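Local coordinates for putative uncharacterized protein SMU.776 (Streptococcus mutans, PDB 3LDF) that binds S-adenosyl-L-homocysteine and is probably an S-adenosylmethionine-dependent methyltransferase that acts on RNA, at residues 237-242 with 266-271; 287-292 with 319-324; 357-362 with 379-384. All coordinates share one frame; numbering follows the deposited sequence.

Interaction 1. Residues 237-242 with 266-271; sequences ATTSVD and QLVVMD. With SAH (S-adenosyl-L-homocysteine), chain B.
Of two parallel strands, paired from Thr-239 with Gln-266 to Asp-242 with Val-269, one closes in an aspartate and the other is followed, just past its end, by a second; both reach S-adenosyl-L-homocysteine, one at the ribose and one at the adenine. Asp-242 holds both sugar hydroxyls: O3' donates to OD1 at 2.7 Å and O2' to OD2 at 2.8 Å. With CG anti to the backbone N (chi1 -167°), its carboxylate is carried forward past the strand end to the ribose. The same oxygens also accept from the backbone N atoms of Tyr-222 and Ala-244, which fix the rotation of the group. Asp-271, the N-cap of helix 272-281, takes a weak bond from the adenine N6 on OD1 (3.3 Å).

Leading up to the two aspartates, the backbones are joined by five hydrogen bonds, from Gln-266 N to Thr-238 O at one end to Met-270 N to Asp-242 O at the other. The last is still short, 2.9 Å, although the strand has given way to loop and the donor stands well above the carbonyl plane. On the side of Thr-239 and Val-241, the methyl CG2 of Thr-239 meets CG2 of Val-268 at 3.8 Å, and CG1 of Val-241 lies against Met-270 O. On the opposite face a water joins Thr-238 OG1, Ser-240 OG and Gln-266 O, donating to the last; Thr-238 OG1 also bonds to His-265 ND1, and Ser-240 OG to Ser-227 OG.

This is a beta-alpha-beta unit of a Rossmann-like methyltransferase, its ribose-binding acid at the end of the second sheet strand in chain order. Helix 247-257 packs on Leu-267 and Val-269, helix 272-281 packs on Thr-239 and Val-241 from the other face, and strand 215-219 continues the sheet beside 237-242, leaving 265-269 outermost.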
loop_
_atom_site.group_PDB
_atom_site.type_symbol
_atom_site.label_atom_id
_atom_site.label_comp_id
_atom_site.label_asym_id
_atom_site.label_seq_id
_atom_site.Cartn_x
_atom_site.Cartn_y
_atom_site.Cartn_z
ATOM N N ALA A 237 3.178 -0.580 -26.899
ATOM C CA ALA A 237 3.330 0.820 -26.592
ATOM C C ALA A 237 2.657 1.091 -25.255
ATOM O O ALA A 237 1.736 0.317 -24.850
ATOM C CB ALA A 237 2.679 1.675 -27.793
ATOM N N THR A 238 3.091 2.144 -24.539
ATOM C CA THR A 238 2.408 2.563 -23.301
ATOM C C THR A 238 2.143 4.088 -23.264
ATOM O O THR A 238 2.892 4.883 -23.800
ATOM C CB THR A 238 3.177 2.161 -22.016
ATOM O OG1 THR A 238 4.433 2.857 -21.979
ATOM C CG2 THR A 238 3.473 0.602 -21.971
ATOM N N THR A 239 1.066 4.478 -22.593
ATOM C CA THR A 239 0.738 5.919 -22.340
ATOM C C THR A 239 0.418 6.074 -20.870
ATOM O O THR A 239 -0.468 5.370 -20.386
ATOM C CB THR A 239 -0.471 6.410 -23.156
ATOM O OG1 THR A 239 -0.096 6.353 -24.502
ATOM C CG2 THR A 239 -0.836 7.909 -22.851
ATOM N N SER A 240 1.121 7.002 -20.199
ATOM C CA SER A 240 1.099 7.143 -18.753
ATOM C C SER A 240 0.613 8.546 -18.441
ATOM O O SER A 240 1.305 9.511 -18.768
ATOM C CB SER A 240 2.511 6.941 -18.130
ATOM O OG SER A 240 3.112 5.684 -18.507
ATOM N N VAL A 241 -0.555 8.654 -17.793
ATOM C CA VAL A 241 -1.214 9.951 -17.541
ATOM C C VAL A 241 -1.278 10.307 -16.043
ATOM O O VAL A 241 -1.891 9.577 -15.248
ATOM C CB VAL A 241 -2.688 9.919 -18.043
ATOM C CG1 VAL A 241 -3.324 11.303 -17.922
ATOM C CG2 VAL A 241 -2.723 9.447 -19.483
ATOM N N ASP A 242 -0.682 11.444 -15.666
ATOM C CA ASP A 242 -0.724 11.891 -14.259
ATOM C C ASP A 242 -0.853 13.385 -14.204
ATOM O O ASP A 242 -0.369 14.121 -15.072
ATOM C CB ASP A 242 0.546 11.429 -13.513
ATOM C CG ASP A 242 0.433 11.574 -12.029
ATOM O OD1 ASP A 242 0.042 10.597 -11.342
ATOM O OD2 ASP A 242 0.689 12.694 -11.539
ATOM N N GLN A 266 4.887 7.018 -24.217
ATOM C CA GLN A 266 4.515 8.414 -24.120
ATOM C C GLN A 266 4.162 8.741 -22.657
ATOM O O GLN A 266 3.472 7.960 -21.971
ATOM C CB GLN A 266 3.324 8.747 -25.033
ATOM C CG GLN A 266 3.589 8.818 -26.564
ATOM C CD GLN A 266 4.179 7.536 -27.241
ATOM O OE1 GLN A 266 3.621 6.420 -27.124
ATOM N NE2 GLN A 266 5.280 7.717 -28.021
ATOM N N LEU A 267 4.650 9.892 -22.187
ATOM C CA LEU A 267 4.357 10.355 -20.816
ATOM C C LEU A 267 3.479 11.567 -20.953
ATOM O O LEU A 267 3.799 12.502 -21.710
ATOM C CB LEU A 267 5.659 10.764 -20.121
ATOM C CG LEU A 267 6.706 9.662 -19.906
ATOM C CD1 LEU A 267 7.949 10.209 -19.073
ATOM C CD2 LEU A 267 6.093 8.394 -19.214
ATOM N N VAL A 268 2.368 11.583 -20.238
ATOM C CA VAL A 268 1.394 12.675 -20.394
ATOM C C VAL A 268 1.089 13.287 -19.001
ATOM O O VAL A 268 0.840 12.548 -18.004
ATOM C CB VAL A 268 0.083 12.146 -21.068
ATOM C CG1 VAL A 268 -1.028 13.202 -21.061
ATOM C CG2 VAL A 268 0.373 11.526 -22.493
ATOM N N VAL A 269 1.078 14.634 -18.957
ATOM C CA VAL A 269 0.782 15.398 -17.727
ATOM C C VAL A 269 -0.538 16.105 -17.999
ATOM O O VAL A 269 -0.612 16.969 -18.898
ATOM C CB VAL A 269 1.921 16.406 -17.333
ATOM C CG1 VAL A 269 1.536 17.222 -16.074
ATOM C CG2 VAL A 269 3.199 15.681 -17.106
ATOM N N MET A 270 -1.574 15.675 -17.250
ATOM C CA MET A 270 -3.011 15.933 -17.527
ATOM C C MET A 270 -3.931 15.321 -16.486
ATOM O O MET A 270 -3.677 14.218 -15.978
ATOM C CB MET A 270 -3.442 15.356 -18.879
ATOM C CG MET A 270 -4.692 16.050 -19.441
ATOM S SD MET A 270 -5.242 15.602 -21.129
ATOM C CE MET A 270 -3.770 16.016 -22.020
ATOM N N ASP A 271 -5.017 16.047 -16.176
ATOM C CA ASP A 271 -6.166 15.508 -15.433
ATOM C C ASP A 271 -6.827 14.324 -16.203
ATOM O O ASP A 271 -7.142 14.426 -17.412
ATOM C CB ASP A 271 -7.182 16.614 -15.116
ATOM C CG ASP A 271 -8.350 16.131 -14.203
ATOM O OD1 ASP A 271 -8.866 15.003 -14.406
ATOM O OD2 ASP A 271 -8.781 16.901 -13.297
HETATM N N SAH B . -0.956 4.050 -9.655
HETATM C CA SAH B . 0.245 4.755 -9.102
HETATM C CB SAH B . -0.019 5.245 -7.641
HETATM C CG SAH B . -1.032 6.444 -7.573
HETATM S SD SAH B . -0.515 7.746 -6.443
HETATM C C SAH B . 1.395 3.812 -9.291
HETATM O O SAH B . 1.223 2.757 -9.970
HETATM O OXT SAH B . 2.496 4.070 -8.742
HETATM C "C5'" SAH B . -1.756 8.981 -6.842
HETATM C "C4'" SAH B . -1.447 9.835 -8.096
HETATM O "O4'" SAH B . -2.662 10.312 -8.703
HETATM C "C3'" SAH B . -0.606 11.104 -7.831
HETATM O "O3'" SAH B . 0.534 11.009 -8.678
HETATM C "C2'" SAH B . -1.419 12.297 -8.328
HETATM O "O2'" SAH B . -0.600 13.156 -9.139
HETATM C "C1'" SAH B . -2.423 11.614 -9.281
HETATM N N9 SAH B . -3.747 12.281 -9.493
HETATM C C8 SAH B . -4.659 12.692 -8.536
HETATM N N7 SAH B . -5.776 13.195 -9.134
HETATM C C5 SAH B . -5.590 13.099 -10.484
HETATM C C6 SAH B . -6.361 13.419 -11.697
HETATM N N6 SAH B . -7.606 13.969 -11.576
HETATM N N1 SAH B . -5.813 13.123 -12.919
HETATM C C2 SAH B . -4.579 12.583 -13.056
HETATM N N3 SAH B . -3.829 12.252 -11.992
HETATM C C4 SAH B . -4.259 12.498 -10.710
HETATM O O HOH W 1 4.433 5.621 -20.927
HETATM O O HOH W 2 1.476 4.801 -26.461
#

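Interaction 2. Residues 287-292 with 319-324; sequences DIIIID and EILSEN. With SAH (S-adenosyl-L-homocysteine), chain B.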
loop_
_atom_site.group_PDB
_atom_site.type_symbol
_atom_site.label_atom_id
_atom_site.label_comp_id
_atom_site.label_asym_id
_atom_site.label_seq_id
_atom_site.Cartn_x
_atom_site.Cartn_y
_atom_site.Cartn_z
ATOM N N ASP A 287 -5.748 -1.476 -25.832
ATOM C CA ASP A 287 -6.033 -2.859 -25.566
ATOM C C ASP A 287 -6.204 -3.130 -24.053
ATOM O O ASP A 287 -6.982 -4.002 -23.669
ATOM C CB ASP A 287 -4.868 -3.738 -26.100
ATOM C CG ASP A 287 -4.693 -3.667 -27.626
ATOM O OD1 ASP A 287 -5.689 -3.466 -28.339
ATOM O OD2 ASP A 287 -3.548 -3.807 -28.121
ATOM N N ILE A 288 -5.426 -2.433 -23.212
ATOM C CA ILE A 288 -5.465 -2.581 -21.753
ATOM C C ILE A 288 -5.451 -1.220 -21.071
ATOM O O ILE A 288 -4.676 -0.363 -21.459
ATOM C CB ILE A 288 -4.238 -3.377 -21.238
ATOM C CG1 ILE A 288 -4.259 -4.783 -21.878
ATOM C CG2 ILE A 288 -4.214 -3.450 -19.665
ATOM C CD1 ILE A 288 -2.819 -5.421 -22.002
ATOM N N ILE A 289 -6.338 -1.026 -20.084
ATOM C CA ILE A 289 -6.404 0.216 -19.332
ATOM C C ILE A 289 -6.183 -0.033 -17.810
ATOM O O ILE A 289 -6.951 -0.737 -17.168
ATOM C CB ILE A 289 -7.713 0.941 -19.546
ATOM C CG1 ILE A 289 -7.958 1.104 -21.056
ATOM C CG2 ILE A 289 -7.732 2.350 -18.719
ATOM C CD1 ILE A 289 -9.127 1.997 -21.435
ATOM N N ILE A 290 -5.136 0.536 -17.236
ATOM C CA ILE A 290 -4.855 0.253 -15.840
ATOM C C ILE A 290 -5.368 1.496 -15.114
ATOM O O ILE A 290 -5.046 2.616 -15.534
ATOM C CB ILE A 290 -3.332 0.054 -15.618
ATOM C CG1 ILE A 290 -2.803 -1.171 -16.390
ATOM C CG2 ILE A 290 -3.015 0.027 -14.154
ATOM C CD1 ILE A 290 -1.276 -1.201 -16.525
ATOM N N ILE A 291 -6.226 1.292 -14.103
ATOM C CA ILE A 291 -6.823 2.392 -13.360
ATOM C C ILE A 291 -6.426 2.277 -11.842
ATOM O O ILE A 291 -6.763 1.264 -11.149
ATOM C CB ILE A 291 -8.360 2.397 -13.478
ATOM C CG1 ILE A 291 -8.824 2.208 -14.953
ATOM C CG2 ILE A 291 -8.894 3.699 -12.868
ATOM C CD1 ILE A 291 -10.322 2.311 -15.159
ATOM N N ASP A 292 -5.766 3.295 -11.303
ATOM C CA ASP A 292 -5.281 3.168 -9.908
ATOM C C ASP A 292 -5.220 4.525 -9.255
ATOM O O ASP A 292 -4.153 5.051 -9.047
ATOM C CB ASP A 292 -3.930 2.455 -9.873
ATOM C CG ASP A 292 -3.478 2.111 -8.471
ATOM O OD1 ASP A 292 -4.327 1.747 -7.615
ATOM O OD2 ASP A 292 -2.249 2.202 -8.223
ATOM N N GLU A 319 -15.339 3.473 -22.974
ATOM C CA GLU A 319 -15.524 4.171 -24.245
ATOM C C GLU A 319 -14.260 4.123 -25.119
ATOM O O GLU A 319 -14.367 4.156 -26.330
ATOM C CB GLU A 319 -15.962 5.631 -24.009
ATOM C CG GLU A 319 -16.915 5.775 -22.790
ATOM C CD GLU A 319 -18.046 6.791 -22.961
ATOM O OE1 GLU A 319 -17.786 7.934 -23.410
ATOM O OE2 GLU A 319 -19.203 6.442 -22.626
ATOM N N ILE A 320 -13.079 4.019 -24.491
ATOM C CA ILE A 320 -11.779 4.047 -25.214
ATOM C C ILE A 320 -10.964 2.719 -25.146
ATOM O O ILE A 320 -9.727 2.666 -25.371
ATOM C CB ILE A 320 -10.898 5.310 -24.788
ATOM C CG1 ILE A 320 -10.640 5.345 -23.284
ATOM C CG2 ILE A 320 -11.513 6.697 -25.323
ATOM C CD1 ILE A 320 -9.486 6.224 -22.978
ATOM N N LEU A 321 -11.684 1.643 -24.823
ATOM C CA LEU A 321 -11.100 0.283 -24.804
ATOM C C LEU A 321 -11.326 -0.495 -26.147
ATOM O O LEU A 321 -12.454 -0.584 -26.624
ATOM C CB LEU A 321 -11.735 -0.513 -23.645
ATOM C CG LEU A 321 -11.220 -1.888 -23.228
ATOM C CD1 LEU A 321 -9.807 -1.721 -22.685
ATOM C CD2 LEU A 321 -12.100 -2.401 -22.130
ATOM N N SER A 322 -10.264 -1.082 -26.705
ATOM C CA SER A 322 -10.384 -2.068 -27.797
ATOM C C SER A 322 -11.410 -3.207 -27.470
ATOM O O SER A 322 -11.556 -3.650 -26.322
ATOM C CB SER A 322 -8.995 -2.713 -28.134
ATOM O OG SER A 322 -7.962 -1.759 -28.368
ATOM N N GLU A 323 -12.099 -3.672 -28.496
ATOM C CA GLU A 323 -12.854 -4.913 -28.467
ATOM C C GLU A 323 -12.009 -6.037 -27.858
ATOM O O GLU A 323 -10.828 -6.189 -28.216
ATOM C CB GLU A 323 -13.267 -5.224 -29.916
ATOM C CG GLU A 323 -13.520 -6.678 -30.231
ATOM C CD GLU A 323 -14.372 -6.857 -31.487
ATOM O OE1 GLU A 323 -14.260 -6.021 -32.441
ATOM O OE2 GLU A 323 -15.139 -7.852 -31.522
ATOM N N ASN A 324 -12.592 -6.794 -26.917
ATOM C CA ASN A 324 -11.876 -7.824 -26.133
ATOM C C ASN A 324 -10.758 -7.220 -25.277
ATOM O O ASN A 324 -9.774 -7.875 -24.985
ATOM C CB ASN A 324 -11.290 -8.935 -27.019
ATOM C CG ASN A 324 -12.355 -9.686 -27.818
ATOM O OD1 ASN A 324 -12.398 -9.599 -29.064
ATOM N ND2 ASN A 324 -13.228 -10.417 -27.112
HETATM N N SAH B . -0.956 4.050 -9.655
HETATM C CA SAH B . 0.245 4.755 -9.102
HETATM C CB SAH B . -0.019 5.245 -7.641
HETATM C CG SAH B . -1.032 6.444 -7.573
HETATM S SD SAH B . -0.515 7.746 -6.443
HETATM C C SAH B . 1.395 3.812 -9.291
HETATM O O SAH B . 1.223 2.757 -9.970
HETATM O OXT SAH B . 2.496 4.070 -8.742
HETATM C "C5'" SAH B . -1.756 8.981 -6.842
HETATM C "C4'" SAH B . -1.447 9.835 -8.096
HETATM O "O4'" SAH B . -2.662 10.312 -8.703
HETATM C "C3'" SAH B . -0.606 11.104 -7.831
HETATM O "O3'" SAH B . 0.534 11.009 -8.678
HETATM C "C2'" SAH B . -1.419 12.297 -8.328
HETATM O "O2'" SAH B . -0.600 13.156 -9.139
HETATM C "C1'" SAH B . -2.423 11.614 -9.281
HETATM N N9 SAH B . -3.747 12.281 -9.493
HETATM C C8 SAH B . -4.659 12.692 -8.536
HETATM N N7 SAH B . -5.776 13.195 -9.134
HETATM C C5 SAH B . -5.590 13.099 -10.484
HETATM C C6 SAH B . -6.361 13.419 -11.697
HETATM N N6 SAH B . -7.606 13.969 -11.576
HETATM N N1 SAH B . -5.813 13.123 -12.919
HETATM C C2 SAH B . -4.579 12.583 -13.056
HETATM N N3 SAH B . -3.829 12.252 -11.992
HETATM C C4 SAH B . -4.259 12.498 -10.710
#
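In the Rossmann-like methyltransferase sheet, strand 286-291 meets at its start the turn that follows helix 306-319, and there Ser-322 OG donates to Asp-287 OD1 at 2.8 Å. The hydroxyl approaches the anti side of the carboxylate, 28° out of its plane. Asp-287 directs its CB away from the turn, yet with CG beside the backbone N (chi1 -64°) the carboxylate swings back to the serine; OD2 accepts from Thr-215 N, so each carboxylate oxygen has a partner.

Next along the strand the contact is apolar. Leu-321 puts CD1 against Ile-289 CG1 at 3.7 Å, the two side chains crossing at a slant, and the same methyl lies 3.8 Å from Asp-287 O. Ile-289 CD1 extends further, to Ile-320 CG1 at 4.1 Å. The two segments do not pair as strands: strand 325-331 is the sheet neighbour of 286-291, and the chain turns a corner at 323-324 before entering it. The contact thus lies within a beta-alpha-beta crossover, where the chain returns to the start of the next parallel strand.

At the far end of 287-292, Asp-292 faces the ligand. Its OD2 accepts from the amino N of S-adenosyl-L-homocysteine at 2.7 Å, its backbone O receives a weaker bond from the same N, and Ser-330 and Gln-199 bind its carboxylate.

Interaction 3. Residues 357-362 with 379-384; sequences LDLQQL and KVFTIK
A chi1 of 167° at Leu-359 swings its isobutyl group away from the backbone N, while Phe-381 turns CG beside its own N (chi1 -77°), and between them these torsions set a leucine methyl over an aromatic ring. CD1 of Leu-359 sits 4.0 Å from the ring centroid of Phe-381, only 12° off the normal, a CH-pi contact over the face. CB of the leucine adds a touch at the CE1 corner, 3.8 Å away. Tyr-356 meets the same phenylalanine edge-to-face, and Ile-345 of helix 338-349 packs against it.

The backbones run antiparallel. Asp-358 with Thr-382 and Gln-360 with Val-380 are hydrogen-bonded pairs, and Leu-359 with Phe-381 is the non-hydrogen-bonded pair between them. Gln-360 N to Val-380 O and Val-380 N to Gln-360 O both measure 2.8 Å, and Thr-382 N donates to Asp-358 O at 3.1 Å. At the other end lies a classic beta bulge: Leu-357 and Asp-358 both face Thr-382, whose O accepts from Leu-357 N at 2.8 Å and only weakly from Asp-358 N at 3.4 Å. Beyond it, the isobutyl group of Leu-357 crosses the aliphatic stem of Lys-384, CG to CB 3.8 Å. On the face of Asp-358 and Thr-382, a water bridges Thr-382 OG1 and Asp-358 OD2.

The two faces therefore differ in chemistry: the CH-pi contact lies on the face of Leu-359 and Phe-381, where the phenylalanine also meets helix 338-349, and the water bridge on that of Asp-358 and Thr-382, while backbone bonds join this outermost strand to its neighbour.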
loop_
_atom_site.group_PDB
_atom_site.type_symbol
_atom_site.label_atom_id
_atom_site.label_comp_id
_atom_site.label_asym_id
_atom_site.label_seq_id
_atom_site.Cartn_x
_atom_site.Cartn_y
_atom_site.Cartn_z
ATOM N N LEU A 357 -11.911 -11.775 -14.547
ATOM C CA LEU A 357 -10.854 -12.834 -14.677
ATOM C C LEU A 357 -10.049 -13.125 -13.388
ATOM O O LEU A 357 -9.530 -14.221 -13.222
ATOM C CB LEU A 357 -9.855 -12.513 -15.832
ATOM C CG LEU A 357 -10.290 -12.325 -17.301
ATOM C CD1 LEU A 357 -9.063 -12.137 -18.218
ATOM C CD2 LEU A 357 -11.197 -13.458 -17.799
ATOM N N ASP A 358 -9.904 -12.159 -12.480
ATOM C CA ASP A 358 -9.011 -12.373 -11.320
ATOM C C ASP A 358 -9.266 -11.287 -10.256
ATOM O O ASP A 358 -9.678 -10.159 -10.600
ATOM C CB ASP A 358 -7.539 -12.347 -11.809
ATOM C CG ASP A 358 -6.525 -13.013 -10.822
ATOM O OD1 ASP A 358 -6.865 -13.877 -9.998
ATOM O OD2 ASP A 358 -5.320 -12.720 -10.935
ATOM N N LEU A 359 -9.049 -11.620 -8.973
ATOM C CA LEU A 359 -8.887 -10.613 -7.909
ATOM C C LEU A 359 -7.510 -10.806 -7.257
ATOM O O LEU A 359 -7.207 -11.919 -6.802
ATOM C CB LEU A 359 -9.988 -10.729 -6.822
ATOM C CG LEU A 359 -9.816 -9.941 -5.451
ATOM C CD1 LEU A 359 -9.770 -8.412 -5.658
ATOM C CD2 LEU A 359 -11.039 -10.281 -4.554
ATOM N N GLN A 360 -6.700 -9.737 -7.197
ATOM C CA GLN A 360 -5.401 -9.751 -6.524
ATOM C C GLN A 360 -5.492 -8.848 -5.311
ATOM O O GLN A 360 -6.046 -7.763 -5.415
ATOM C CB GLN A 360 -4.261 -9.223 -7.444
ATOM C CG GLN A 360 -3.712 -10.361 -8.355
ATOM C CD GLN A 360 -2.900 -9.897 -9.570
ATOM O OE1 GLN A 360 -3.462 -9.417 -10.585
ATOM N NE2 GLN A 360 -1.575 -10.066 -9.486
ATOM N N GLN A 361 -4.870 -9.242 -4.199
ATOM C CA GLN A 361 -4.834 -8.372 -2.992
ATOM C C GLN A 361 -3.386 -8.362 -2.461
ATOM O O GLN A 361 -2.482 -8.635 -3.246
ATOM C CB GLN A 361 -5.893 -8.817 -1.944
ATOM C CG GLN A 361 -7.331 -8.717 -2.482
ATOM C CD GLN A 361 -8.389 -8.676 -1.340
ATOM O OE1 GLN A 361 -8.946 -9.693 -1.000
ATOM N NE2 GLN A 361 -8.603 -7.514 -0.734
ATOM N N LEU A 362 -3.171 -8.121 -1.160
ATOM C CA LEU A 362 -1.829 -7.780 -0.657
ATOM C C LEU A 362 -0.883 -9.013 -0.722
ATOM O O LEU A 362 -1.294 -10.107 -0.360
ATOM C CB LEU A 362 -1.891 -7.224 0.778
ATOM C CG LEU A 362 -2.457 -5.824 1.062
ATOM C CD1 LEU A 362 -2.514 -5.564 2.587
ATOM C CD2 LEU A 362 -1.574 -4.764 0.460
ATOM N N LYS A 379 -7.093 -3.970 -3.452
ATOM C CA LYS A 379 -7.990 -4.783 -4.315
ATOM C C LYS A 379 -7.642 -4.480 -5.769
ATOM O O LYS A 379 -7.638 -3.310 -6.182
ATOM C CB LYS A 379 -9.467 -4.458 -4.069
ATOM C CG LYS A 379 -9.957 -4.621 -2.637
ATOM C CD LYS A 379 -9.935 -3.285 -1.916
ATOM C CE LYS A 379 -10.153 -3.424 -0.395
ATOM N NZ LYS A 379 -9.949 -2.142 0.363
ATOM N N VAL A 380 -7.331 -5.506 -6.536
ATOM C CA VAL A 380 -7.061 -5.341 -7.944
ATOM C C VAL A 380 -7.904 -6.363 -8.762
ATOM O O VAL A 380 -7.614 -7.560 -8.762
ATOM C CB VAL A 380 -5.551 -5.501 -8.285
ATOM C CG1 VAL A 380 -5.264 -5.251 -9.796
ATOM C CG2 VAL A 380 -4.597 -4.520 -7.378
ATOM N N PHE A 381 -8.928 -5.872 -9.450
ATOM C CA PHE A 381 -9.696 -6.696 -10.389
ATOM C C PHE A 381 -9.167 -6.639 -11.878
ATOM O O PHE A 381 -8.877 -5.551 -12.421
ATOM C CB PHE A 381 -11.179 -6.277 -10.354
ATOM C CG PHE A 381 -11.968 -6.791 -9.148
ATOM C CD1 PHE A 381 -12.227 -8.149 -8.997
ATOM C CD2 PHE A 381 -12.477 -5.900 -8.181
ATOM C CE1 PHE A 381 -12.995 -8.617 -7.912
ATOM C CE2 PHE A 381 -13.235 -6.349 -7.129
ATOM C CZ PHE A 381 -13.496 -7.721 -6.993
ATOM N N THR A 382 -9.015 -7.797 -12.517
ATOM C CA THR A 382 -8.716 -7.854 -13.970
ATOM C C THR A 382 -10.031 -8.291 -14.585
ATOM O O THR A 382 -10.582 -9.314 -14.172
ATOM C CB THR A 382 -7.627 -8.900 -14.347
ATOM O OG1 THR A 382 -6.411 -8.579 -13.673
ATOM C CG2 THR A 382 -7.341 -8.928 -15.922
ATOM N N ILE A 383 -10.540 -7.456 -15.504
ATOM C CA ILE A 383 -11.818 -7.626 -16.164
ATOM C C ILE A 383 -11.686 -7.658 -17.702
ATOM O O ILE A 383 -11.053 -6.785 -18.304
ATOM C CB ILE A 383 -12.818 -6.519 -15.750
ATOM C CG1 ILE A 383 -12.828 -6.365 -14.204
ATOM C CG2 ILE A 383 -14.227 -6.841 -16.322
ATOM C CD1 ILE A 383 -13.122 -4.966 -13.731
ATOM N N LYS A 384 -12.308 -8.656 -18.312
ATOM C CA LYS A 384 -12.285 -8.872 -19.760
ATOM C C LYS A 384 -13.574 -8.355 -20.360
ATOM O O LYS A 384 -14.675 -8.625 -19.847
ATOM C CB LYS A 384 -12.074 -10.352 -20.058
ATOM C CG LYS A 384 -12.200 -10.808 -21.502
ATOM C CD LYS A 384 -10.912 -10.606 -22.298
ATOM C CE LYS A 384 -10.919 -11.438 -23.575
ATOM N NZ LYS A 384 -9.604 -11.274 -24.269
HETATM O O HOH W 3 -4.591 -10.911 -13.391
#

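From the N terminus the three contacts follow one another in series, none nested and none crossing. Interaction 1 closes a loop of 23 residues containing helix 247-257; interaction 2 closes the next, which spans 26 residues and holds nearly all of helix 306-319; interaction 3 closes the last, 16 residues with neither helix nor strand. All reach the same seven-stranded sheet: interaction 1 lies at one edge, interaction 3 at the other, their centres about 23 Å apart. Interactions 1 and 2 do not touch but share the bound S-adenosyl-L-homocysteine. Interactions 2 and 3 meet where Lys-384 NZ makes a weak bond to Asn-324 O, linking the turn before strand 325-331 to the C-terminal strand.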